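Local coordinates for streptokinase domain B (Streptococcus dysgalactiae subsp. equisimilis, PDB 1QQR), which forms one domain of streptokinase, a bacterial activator that switches on plasminogen without proteolysis and so promotes fibrinolysis, at residues Val8-Thr13 and Lys36-Gly41; Val14-Leu19 and Tyr124-Lys129; Asp42-Gln47 and Phe91-Lys96; Val74-Asp79 and Asn116-Ser121. All coordinates share one frame; numbering follows the deposited sequence.

Contact 1: Val8-Thr13 and Lys36-Gly41; sequences VDVEYT and KTLAIG
The carboxylate of D9 meets T37 at one oxygen: OD1 accepts a hydrogen bond of 3.0 Å from T37 OG1, which arrives on the anti side and 28° out of the carboxylate plane. T37 CG2 presses on the same oxygen, 3.3 Å from D9 OD1. The two side chains lie alongside each other and point the same way, being a directly opposed, non-hydrogen-bonded pair of an antiparallel sheet, here strands 8-18 and 33-38 of a beta-grasp fold. With T37 OG1 beside its own backbone N (chi1 -54°), the hydroxyl and the methyl both reach D9.

The flanking pairs carry the backbone bonds. V8 N donates to L38 O at 2.9 Å, and L38 N returns the bond to V8 O at 3.0 Å. One pair further on, V10 N gives K36 O a shorter bond of 2.7 Å, but the return from K36 N to V10 O is weak at 3.5 Å, so the pairing slackens toward the start of the segment 36-41.

V8, V10, K36 and L38 share the face turned from D9 and T37. There V10 CG2 touches L38 CD1 at 4.1 Å, the side chains crossing obliquely. V10 also packs on I120 and V8 on V95, which joins this edge of the sheet to strand 111-128 and to the 91-96 segment. Beyond the paired residues, I40 starts away from the strand, yet its chain bends back and crosses V8 at about a right angle, setting I40 CD1 3.9 Å from V8 CG2.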
# COMPACT_ATOMS: atom_id res chain seq x y z
N VAL A 8 9.86 11.26 0.78
CA VAL A 8 9.32 10.00 1.25
C VAL A 8 9.01 9.13 0.05
O VAL A 8 8.18 9.49 -0.79
CB VAL A 8 8.06 10.21 2.10
CG1 VAL A 8 7.41 8.87 2.42
CG2 VAL A 8 8.45 10.87 3.39
N ASP A 9 9.73 8.01 -0.08
CA ASP A 9 9.46 7.10 -1.20
C ASP A 9 8.21 6.35 -0.78
O ASP A 9 8.20 5.70 0.28
CB ASP A 9 10.56 6.05 -1.40
CG ASP A 9 11.83 6.63 -1.97
OD1 ASP A 9 11.76 7.65 -2.67
OD2 ASP A 9 12.90 6.03 -1.72
N VAL A 10 7.15 6.44 -1.58
CA VAL A 10 5.92 5.75 -1.24
C VAL A 10 5.87 4.42 -1.97
O VAL A 10 5.72 4.37 -3.20
CB VAL A 10 4.67 6.59 -1.61
CG1 VAL A 10 3.40 5.85 -1.19
CG2 VAL A 10 4.73 7.94 -0.94
N GLU A 11 6.01 3.34 -1.21
CA GLU A 11 5.94 2.01 -1.78
C GLU A 11 4.54 1.43 -1.57
O GLU A 11 3.82 1.76 -0.62
CB GLU A 11 7.00 1.11 -1.16
CG GLU A 11 8.37 1.33 -1.77
CD GLU A 11 9.49 0.67 -0.97
OE1 GLU A 11 9.34 -0.51 -0.59
OE2 GLU A 11 10.52 1.32 -0.74
N TYR A 12 4.17 0.53 -2.47
CA TYR A 12 2.84 -0.05 -2.43
C TYR A 12 2.83 -1.56 -2.53
O TYR A 12 3.57 -2.15 -3.30
CB TYR A 12 2.03 0.54 -3.59
CG TYR A 12 0.59 0.12 -3.64
CD1 TYR A 12 -0.34 0.65 -2.77
CD2 TYR A 12 0.15 -0.80 -4.59
CE1 TYR A 12 -1.68 0.28 -2.83
CE2 TYR A 12 -1.19 -1.19 -4.67
CZ TYR A 12 -2.11 -0.64 -3.80
OH TYR A 12 -3.45 -0.96 -3.91
N THR A 13 2.01 -2.18 -1.70
CA THR A 13 1.84 -3.61 -1.78
C THR A 13 0.35 -3.92 -1.60
O THR A 13 -0.36 -3.29 -0.79
CB THR A 13 2.69 -4.37 -0.75
OG1 THR A 13 2.57 -5.77 -1.02
CG2 THR A 13 2.23 -4.11 0.66
N LYS A 36 5.74 6.40 -6.01
CA LYS A 36 6.39 7.66 -6.30
C LYS A 36 7.11 8.23 -5.08
O LYS A 36 6.95 7.75 -3.96
CB LYS A 36 5.36 8.67 -6.82
CG LYS A 36 4.09 8.77 -5.99
CD LYS A 36 2.99 9.52 -6.76
CE LYS A 36 1.61 9.44 -6.07
NZ LYS A 36 0.50 10.22 -6.73
N THR A 37 7.91 9.25 -5.32
CA THR A 37 8.63 9.92 -4.26
C THR A 37 7.90 11.23 -4.07
O THR A 37 7.76 12.01 -5.00
CB THR A 37 10.07 10.17 -4.69
OG1 THR A 37 10.63 8.92 -5.09
CG2 THR A 37 10.89 10.74 -3.54
N LEU A 38 7.40 11.45 -2.87
CA LEU A 38 6.63 12.65 -2.58
C LEU A 38 7.26 13.42 -1.45
O LEU A 38 8.26 13.01 -0.88
CB LEU A 38 5.20 12.27 -2.18
CG LEU A 38 4.40 11.58 -3.28
CD1 LEU A 38 3.00 11.24 -2.74
CD2 LEU A 38 4.30 12.49 -4.49
N ALA A 39 6.65 14.55 -1.11
CA ALA A 39 7.14 15.37 -0.02
C ALA A 39 6.13 15.33 1.11
O ALA A 39 4.96 15.00 0.89
CB ALA A 39 7.33 16.82 -0.51
N ILE A 40 6.59 15.63 2.31
CA ILE A 40 5.73 15.68 3.48
C ILE A 40 4.55 16.58 3.11
O ILE A 40 4.75 17.66 2.53
CB ILE A 40 6.51 16.29 4.70
CG1 ILE A 40 7.20 15.18 5.50
CG2 ILE A 40 5.57 17.08 5.58
CD1 ILE A 40 8.31 14.48 4.77
N GLY A 41 3.33 16.15 3.42
CA GLY A 41 2.17 16.96 3.08
C GLY A 41 1.51 16.63 1.75
O GLY A 41 0.35 16.95 1.53

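Contact 2: Val14-Leu19 and Tyr124-Lys129; sequences VQFTPL and YYVLKK
Strands 14-18 and 124-128 run parallel in register F16-Y124, T17-Y125 and P18-V126, their short axes 4.4 Å apart at closest approach but turned 48° by a strong twist. Such a parallel pairing of the first and last strands is the hallmark of the beta-grasp sheet. The bonds zigzag between Q15 O, Y124, T17, V126 and L19 N. T17 N reaches Y124 O at 2.9 Å; the next bond, V126 N to T17 O at 2.8 Å, comes from above the carbonyl plane, 49° out of it.

F16, Y124, P18 and V126 share one face. The F16 side chain crosses V126 at about a right angle, with F16 CD2 3.6 Å from V126 CG1. With V14 CG1 between the backbone N and the carbonyl carbon (chi1 61°), V14 CG2 is left anti to the N and serves two rings: it sits over one face of F16, offset toward the rim, and meets the edge of Y124 at CD1, 3.8 Å away. Helix 46-60 packs against this side through I56 and L57 on F16 and A53 on Y124, while the Y124 hydroxyl bonds to E122.

On the other face T17 and Y125 lie side by side, and T17 O sits at the edge of the Y125 ring, 3.7 Å from CD2. L19 closes the end, its two methyls divided between partners: CD1 lies 4.0 Å from Y125 CD2, and CD2 lies 3.8 Å from L127 CD1.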
# COMPACT_ATOMS: atom_id res chain seq x y z
N VAL A 14 -0.14 -4.86 -2.39
CA VAL A 14 -1.54 -5.23 -2.37
C VAL A 14 -1.73 -6.74 -2.41
O VAL A 14 -1.01 -7.45 -3.12
CB VAL A 14 -2.30 -4.60 -3.58
CG1 VAL A 14 -1.73 -5.09 -4.88
CG2 VAL A 14 -3.78 -4.92 -3.50
N GLN A 15 -2.69 -7.21 -1.63
CA GLN A 15 -3.04 -8.62 -1.56
C GLN A 15 -4.48 -8.73 -2.12
O GLN A 15 -5.34 -7.89 -1.84
CB GLN A 15 -2.98 -9.09 -0.09
CG GLN A 15 -3.80 -10.36 0.20
CD GLN A 15 -3.70 -10.82 1.66
OE1 GLN A 15 -3.92 -10.04 2.60
NE2 GLN A 15 -3.39 -12.11 1.84
N PHE A 16 -4.74 -9.77 -2.92
CA PHE A 16 -6.06 -9.94 -3.52
C PHE A 16 -6.74 -11.20 -3.04
O PHE A 16 -6.13 -12.27 -3.09
CB PHE A 16 -5.95 -10.01 -5.04
CG PHE A 16 -5.44 -8.74 -5.68
CD1 PHE A 16 -4.20 -8.72 -6.30
CD2 PHE A 16 -6.22 -7.59 -5.71
CE1 PHE A 16 -3.74 -7.55 -6.94
CE2 PHE A 16 -5.77 -6.43 -6.34
CZ PHE A 16 -4.53 -6.41 -6.96
N THR A 17 -7.98 -11.10 -2.57
CA THR A 17 -8.71 -12.28 -2.12
C THR A 17 -9.99 -12.49 -2.93
O THR A 17 -10.92 -11.70 -2.87
CB THR A 17 -9.08 -12.19 -0.63
OG1 THR A 17 -7.89 -11.96 0.13
CG2 THR A 17 -9.72 -13.50 -0.15
N PRO A 18 -10.05 -13.59 -3.71
CA PRO A 18 -11.20 -13.94 -4.55
C PRO A 18 -12.39 -14.38 -3.72
O PRO A 18 -12.22 -15.11 -2.76
CB PRO A 18 -10.64 -15.06 -5.41
CG PRO A 18 -9.72 -15.75 -4.48
CD PRO A 18 -8.98 -14.60 -3.83
N LEU A 19 -13.59 -13.92 -4.08
CA LEU A 19 -14.79 -14.28 -3.33
C LEU A 19 -14.99 -15.79 -3.23
O LEU A 19 -15.39 -16.28 -2.18
CB LEU A 19 -16.02 -13.58 -3.92
CG LEU A 19 -16.23 -12.12 -3.45
CD1 LEU A 19 -15.67 -11.94 -2.04
CD2 LEU A 19 -15.54 -11.16 -4.38
N TYR A 124 -7.81 -6.24 -1.23
CA TYR A 124 -9.12 -6.08 -1.85
C TYR A 124 -9.74 -7.44 -2.09
O TYR A 124 -9.03 -8.43 -2.29
CB TYR A 124 -9.06 -5.40 -3.23
CG TYR A 124 -8.64 -3.97 -3.22
CD1 TYR A 124 -7.29 -3.63 -3.10
CD2 TYR A 124 -9.56 -2.95 -3.41
CE1 TYR A 124 -6.88 -2.33 -3.19
CE2 TYR A 124 -9.15 -1.62 -3.49
CZ TYR A 124 -7.79 -1.34 -3.38
OH TYR A 124 -7.31 -0.07 -3.45
N TYR A 125 -11.06 -7.50 -2.05
CA TYR A 125 -11.76 -8.73 -2.37
C TYR A 125 -11.94 -8.62 -3.88
O TYR A 125 -12.29 -7.55 -4.36
CB TYR A 125 -13.13 -8.76 -1.69
CG TYR A 125 -13.04 -9.16 -0.24
CD1 TYR A 125 -13.29 -8.24 0.78
CD2 TYR A 125 -12.63 -10.44 0.11
CE1 TYR A 125 -13.12 -8.60 2.12
CE2 TYR A 125 -12.47 -10.81 1.44
CZ TYR A 125 -12.71 -9.88 2.44
OH TYR A 125 -12.53 -10.25 3.76
N VAL A 126 -11.65 -9.68 -4.62
CA VAL A 126 -11.83 -9.63 -6.08
C VAL A 126 -12.84 -10.66 -6.60
O VAL A 126 -13.13 -11.66 -5.94
CB VAL A 126 -10.50 -9.81 -6.84
CG1 VAL A 126 -9.54 -8.68 -6.45
CG2 VAL A 126 -9.90 -11.17 -6.54
N LEU A 127 -13.34 -10.44 -7.80
CA LEU A 127 -14.36 -11.32 -8.36
C LEU A 127 -14.05 -11.66 -9.80
O LEU A 127 -13.61 -10.79 -10.56
CB LEU A 127 -15.70 -10.57 -8.27
CG LEU A 127 -17.05 -11.16 -8.63
CD1 LEU A 127 -17.59 -11.97 -7.47
CD2 LEU A 127 -18.00 -10.02 -8.91
N LYS A 128 -14.26 -12.91 -10.21
CA LYS A 128 -14.01 -13.23 -11.60
C LYS A 128 -15.12 -12.48 -12.32
O LYS A 128 -16.26 -12.50 -11.87
CB LYS A 128 -14.11 -14.74 -11.86
CG LYS A 128 -13.24 -15.22 -13.03
CD LYS A 128 -13.64 -16.61 -13.54
CE LYS A 128 -13.44 -17.70 -12.49
NZ LYS A 128 -11.99 -17.99 -12.22
N LYS A 129 -14.78 -11.76 -13.39
CA LYS A 129 -15.79 -11.00 -14.10
C LYS A 129 -16.82 -11.93 -14.70
O LYS A 129 -16.49 -13.05 -15.12
CB LYS A 129 -15.15 -10.11 -15.18
CG LYS A 129 -14.85 -8.69 -14.66
CD LYS A 129 -14.63 -7.67 -15.77
CE LYS A 129 -13.36 -7.97 -16.55
NZ LYS A 129 -13.11 -6.95 -17.60

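Contact 3: Asp42-Gln47 and Phe91-Lys96; sequences DTITSQ and FTYRVK
S46 CB stands squarely over one face of the F91 ring, 3.6 Å from its centroid and 3° off the ring normal, a CH-pi contact. F91 CG, placed between its own backbone N and carbonyl carbon (chi1 59°), folds the ring back over the serine. The two residues are also joined through polar atoms: S46 N donates to F91 O at 2.8 Å, and F91 N donates to S46 OG at 2.9 Å. That hydroxyl bonds to E90 as well.

One step along, T45 and T92 sit across from each other on the opposite face from I44 and Y93, CG2 to CG2 at 3.6 Å. I44 and Y93 return to the F91 side, I44 CD1 coming at the edge of the tyrosine ring, 4.3 Å from Y93 CD2. Between them the backbone is tied by Y93 N to I44 O at 2.6 Å. The phenol end of Y93 reaches past the end of its strand toward D118, and its OH accepts from K96 N, in the following loop, at 3.2 Å.

T45 is the N-cap of helix 46-60: its side chain caps a backbone N in the first turn, while its own N donates to E48 OE2. The whole is a two-stranded antiparallel ribbon that leads directly into the capped helix of a beta-grasp domain.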
# COMPACT_ATOMS: atom_id res chain seq x y z
N ASP A 42 2.23 16.00 0.83
CA ASP A 42 1.62 15.62 -0.43
C ASP A 42 0.51 14.62 -0.10
O ASP A 42 0.52 13.98 0.97
CB ASP A 42 2.65 14.97 -1.35
CG ASP A 42 3.55 15.99 -2.01
OD1 ASP A 42 3.60 17.14 -1.52
OD2 ASP A 42 4.22 15.63 -3.00
N THR A 43 -0.45 14.47 -1.00
CA THR A 43 -1.54 13.55 -0.74
C THR A 43 -1.68 12.48 -1.80
O THR A 43 -1.22 12.65 -2.93
CB THR A 43 -2.88 14.27 -0.66
OG1 THR A 43 -3.10 14.96 -1.89
CG2 THR A 43 -2.90 15.23 0.53
N ILE A 44 -2.33 11.39 -1.41
CA ILE A 44 -2.61 10.25 -2.27
C ILE A 44 -4.05 9.94 -1.90
O ILE A 44 -4.36 9.91 -0.72
CB ILE A 44 -1.72 9.06 -1.91
CG1 ILE A 44 -0.26 9.44 -2.12
CG2 ILE A 44 -2.04 7.87 -2.77
CD1 ILE A 44 0.71 8.45 -1.57
N THR A 45 -4.91 9.74 -2.89
CA THR A 45 -6.32 9.48 -2.62
C THR A 45 -6.65 8.02 -2.86
O THR A 45 -5.92 7.31 -3.57
CB THR A 45 -7.23 10.29 -3.56
OG1 THR A 45 -6.87 9.99 -4.92
CG2 THR A 45 -7.05 11.78 -3.33
N SER A 46 -7.76 7.57 -2.28
CA SER A 46 -8.22 6.20 -2.46
C SER A 46 -8.50 5.88 -3.94
O SER A 46 -8.25 4.77 -4.39
CB SER A 46 -9.47 5.96 -1.63
OG SER A 46 -10.38 7.03 -1.83
N GLN A 47 -8.96 6.86 -4.72
CA GLN A 47 -9.21 6.57 -6.14
C GLN A 47 -7.91 6.25 -6.87
O GLN A 47 -7.88 5.37 -7.73
CB GLN A 47 -9.91 7.74 -6.83
CG GLN A 47 -11.35 7.95 -6.39
CD GLN A 47 -11.47 8.83 -5.17
OE1 GLN A 47 -12.58 9.15 -4.74
NE2 GLN A 47 -10.34 9.23 -4.61
N PHE A 91 -10.92 8.16 0.76
CA PHE A 91 -10.02 8.84 1.68
C PHE A 91 -8.84 9.48 0.99
O PHE A 91 -8.57 9.23 -0.18
CB PHE A 91 -9.51 7.83 2.73
CG PHE A 91 -8.75 6.63 2.14
CD1 PHE A 91 -7.50 6.78 1.56
CD2 PHE A 91 -9.30 5.35 2.20
CE1 PHE A 91 -6.80 5.67 1.04
CE2 PHE A 91 -8.61 4.24 1.69
CZ PHE A 91 -7.35 4.41 1.11
N THR A 92 -8.13 10.32 1.73
CA THR A 92 -6.93 10.95 1.23
C THR A 92 -5.87 10.67 2.29
O THR A 92 -6.14 10.73 3.48
CB THR A 92 -7.06 12.48 1.08
OG1 THR A 92 -7.50 13.01 2.33
CG2 THR A 92 -8.04 12.86 -0.02
N TYR A 93 -4.66 10.34 1.85
CA TYR A 93 -3.59 10.12 2.79
C TYR A 93 -2.58 11.22 2.54
O TYR A 93 -2.15 11.45 1.40
CB TYR A 93 -2.91 8.76 2.58
CG TYR A 93 -1.57 8.70 3.30
CD1 TYR A 93 -1.50 8.84 4.69
CD2 TYR A 93 -0.39 8.56 2.58
CE1 TYR A 93 -0.26 8.85 5.34
CE2 TYR A 93 0.86 8.58 3.23
CZ TYR A 93 0.92 8.73 4.60
OH TYR A 93 2.14 8.80 5.23
N ARG A 94 -2.22 11.91 3.61
CA ARG A 94 -1.25 13.01 3.54
C ARG A 94 0.07 12.42 4.03
O ARG A 94 0.12 11.82 5.09
CB ARG A 94 -1.70 14.16 4.45
CG ARG A 94 -0.84 15.39 4.37
CD ARG A 94 -1.08 16.31 5.57
NE ARG A 94 -0.24 17.50 5.53
CZ ARG A 94 0.00 18.29 6.58
NH1 ARG A 94 -0.52 18.02 7.76
NH2 ARG A 94 0.78 19.36 6.43
N VAL A 95 1.13 12.58 3.25
CA VAL A 95 2.41 12.03 3.68
C VAL A 95 2.82 12.66 4.99
O VAL A 95 3.18 13.84 5.05
CB VAL A 95 3.49 12.26 2.64
CG1 VAL A 95 4.81 11.73 3.14
CG2 VAL A 95 3.09 11.56 1.35
N LYS A 96 2.72 11.85 6.04
CA LYS A 96 3.03 12.21 7.42
C LYS A 96 4.41 12.85 7.62
O LYS A 96 5.40 12.43 7.02
CB LYS A 96 2.90 10.93 8.25
CG LYS A 96 3.07 11.04 9.73
CD LYS A 96 2.92 9.64 10.31
CE LYS A 96 3.26 9.56 11.80
NZ LYS A 96 2.09 9.88 12.69

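Contact 4: Val74-Asp79 and Asn116-Ser121; sequences VTHDND and NTDLIS
D77 holds T117 twice: D77 N donates to T117 O at 2.7 Å, and D77 OD1 accepts from T117 N, also at 2.7 Å, the donor lying 39° above the carboxylate plane. This closes the end of an antiparallel strand pair, 64-76 with 111-128, in the beta-grasp sheet. Within the strands, T75 and L119 form the hydrogen-bonded pair, with L119 N to T75 O at 2.8 Å and the reciprocal T75 N to L119 O at 2.9 Å. V74 CG1 touches I120 CG1 at 4.2 Å on the face shared with D118.

What sets D77 in place is a type II' turn from H76 to D79, closed by D79 N on H76 O; D77 takes its positive-phi corner (51°). In the second shell R98 makes salt bridges to both D77 OD2 and D118 OD1, tying together two acids that would otherwise probably repel each other, while Y93 OH bonds to D118 OD2.

On the opposite face, that of T75 and L119, a water bridges the strands. It donates to L119 O at 2.9 Å, and is hydrogen-bonded to S121 OG at 3.0 Å and to T75 OG1 at 2.6 Å.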
# COMPACT_ATOMS: atom_id res chain seq x y z
N VAL A 74 -0.78 2.19 6.39
CA VAL A 74 0.48 2.80 6.02
C VAL A 74 1.45 2.54 7.13
O VAL A 74 1.12 2.75 8.28
CB VAL A 74 0.34 4.34 5.78
CG1 VAL A 74 1.60 4.86 5.07
CG2 VAL A 74 -0.88 4.62 4.92
N THR A 75 2.65 2.06 6.79
CA THR A 75 3.70 1.82 7.77
C THR A 75 4.74 2.86 7.36
O THR A 75 5.11 2.95 6.20
CB THR A 75 4.33 0.38 7.65
OG1 THR A 75 3.30 -0.61 7.80
CG2 THR A 75 5.40 0.15 8.76
N HIS A 76 5.21 3.65 8.32
CA HIS A 76 6.19 4.70 8.03
C HIS A 76 7.56 4.31 8.47
O HIS A 76 7.79 4.17 9.67
CB HIS A 76 5.81 5.96 8.77
CG HIS A 76 4.36 6.28 8.66
ND1 HIS A 76 3.48 6.03 9.69
CD2 HIS A 76 3.63 6.76 7.63
CE1 HIS A 76 2.27 6.36 9.30
NE2 HIS A 76 2.33 6.81 8.06
N ASP A 77 8.47 4.15 7.52
CA ASP A 77 9.83 3.75 7.86
C ASP A 77 9.77 2.52 8.77
O ASP A 77 8.97 1.63 8.51
CB ASP A 77 10.55 4.94 8.50
CG ASP A 77 10.71 6.06 7.52
OD1 ASP A 77 11.41 5.84 6.50
OD2 ASP A 77 10.12 7.14 7.73
N ASN A 78 10.60 2.47 9.81
CA ASN A 78 10.60 1.32 10.74
C ASN A 78 9.83 1.65 12.00
O ASN A 78 9.93 0.95 13.00
CB ASN A 78 12.02 0.92 11.11
CG ASN A 78 12.69 0.11 10.03
OD1 ASN A 78 13.91 -0.05 10.01
ND2 ASN A 78 11.90 -0.41 9.11
N ASP A 79 9.08 2.73 11.93
CA ASP A 79 8.28 3.19 13.05
C ASP A 79 7.21 2.15 13.39
O ASP A 79 6.59 1.52 12.52
CB ASP A 79 7.68 4.54 12.66
CG ASP A 79 6.94 5.22 13.79
OD1 ASP A 79 6.87 4.66 14.91
OD2 ASP A 79 6.40 6.32 13.54
N ASN A 116 13.59 8.15 3.42
CA ASN A 116 12.48 7.78 4.28
C ASN A 116 11.51 7.06 3.35
O ASN A 116 11.50 7.31 2.13
CB ASN A 116 11.83 9.04 4.86
CG ASN A 116 12.57 9.57 6.08
OD1 ASN A 116 12.25 9.22 7.22
ND2 ASN A 116 13.58 10.39 5.83
N THR A 117 10.71 6.17 3.89
CA THR A 117 9.76 5.44 3.05
C THR A 117 8.45 5.26 3.77
O THR A 117 8.41 5.20 5.00
CB THR A 117 10.27 4.00 2.70
OG1 THR A 117 10.50 3.28 3.92
CG2 THR A 117 11.57 4.02 1.92
N ASP A 118 7.38 5.18 2.97
CA ASP A 118 6.03 4.89 3.46
C ASP A 118 5.69 3.60 2.73
O ASP A 118 5.94 3.46 1.52
CB ASP A 118 5.01 5.94 3.01
CG ASP A 118 4.70 6.96 4.09
OD1 ASP A 118 5.07 6.75 5.27
OD2 ASP A 118 4.05 7.98 3.75
N LEU A 119 5.15 2.63 3.44
CA LEU A 119 4.75 1.40 2.79
C LEU A 119 3.25 1.37 2.93
O LEU A 119 2.73 1.24 4.05
CB LEU A 119 5.33 0.14 3.45
CG LEU A 119 4.69 -1.15 2.91
CD1 LEU A 119 4.93 -1.26 1.41
CD2 LEU A 119 5.26 -2.38 3.61
N ILE A 120 2.56 1.54 1.81
CA ILE A 120 1.11 1.47 1.82
C ILE A 120 0.71 0.04 1.46
O ILE A 120 1.05 -0.48 0.39
CB ILE A 120 0.49 2.40 0.77
CG1 ILE A 120 0.83 3.86 1.09
CG2 ILE A 120 -1.04 2.17 0.72
CD1 ILE A 120 0.25 4.85 0.07
N SER A 121 -0.03 -0.61 2.34
CA SER A 121 -0.44 -1.97 2.05
C SER A 121 -1.95 -2.12 2.10
O SER A 121 -2.63 -1.72 3.06
CB SER A 121 0.25 -2.96 3.01
OG SER A 121 -0.14 -2.75 4.33
O HOH W 1 1.79 -0.92 5.68

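Contacts 1, 2 and 4 belong to one mixed sheet. Strand 8-18 serves contacts 1 and 2, whose centres are about 25 Å apart on opposite sides of the chain's centre; strand 111-128 serves contacts 2 and 4. Contacts 1 and 4 lie about 9 Å apart, centre to centre, on neighbouring strands. Contact 3, the separate two-stranded ribbon, follows contact 1 in the chain, with centres about 10 Å apart, and leads into helix 46-60. The segments of contacts 3 and 4 alternate along the chain. Contact 2 brings parts near both ends of the chain together and encloses contacts 3 and 4 in its loop.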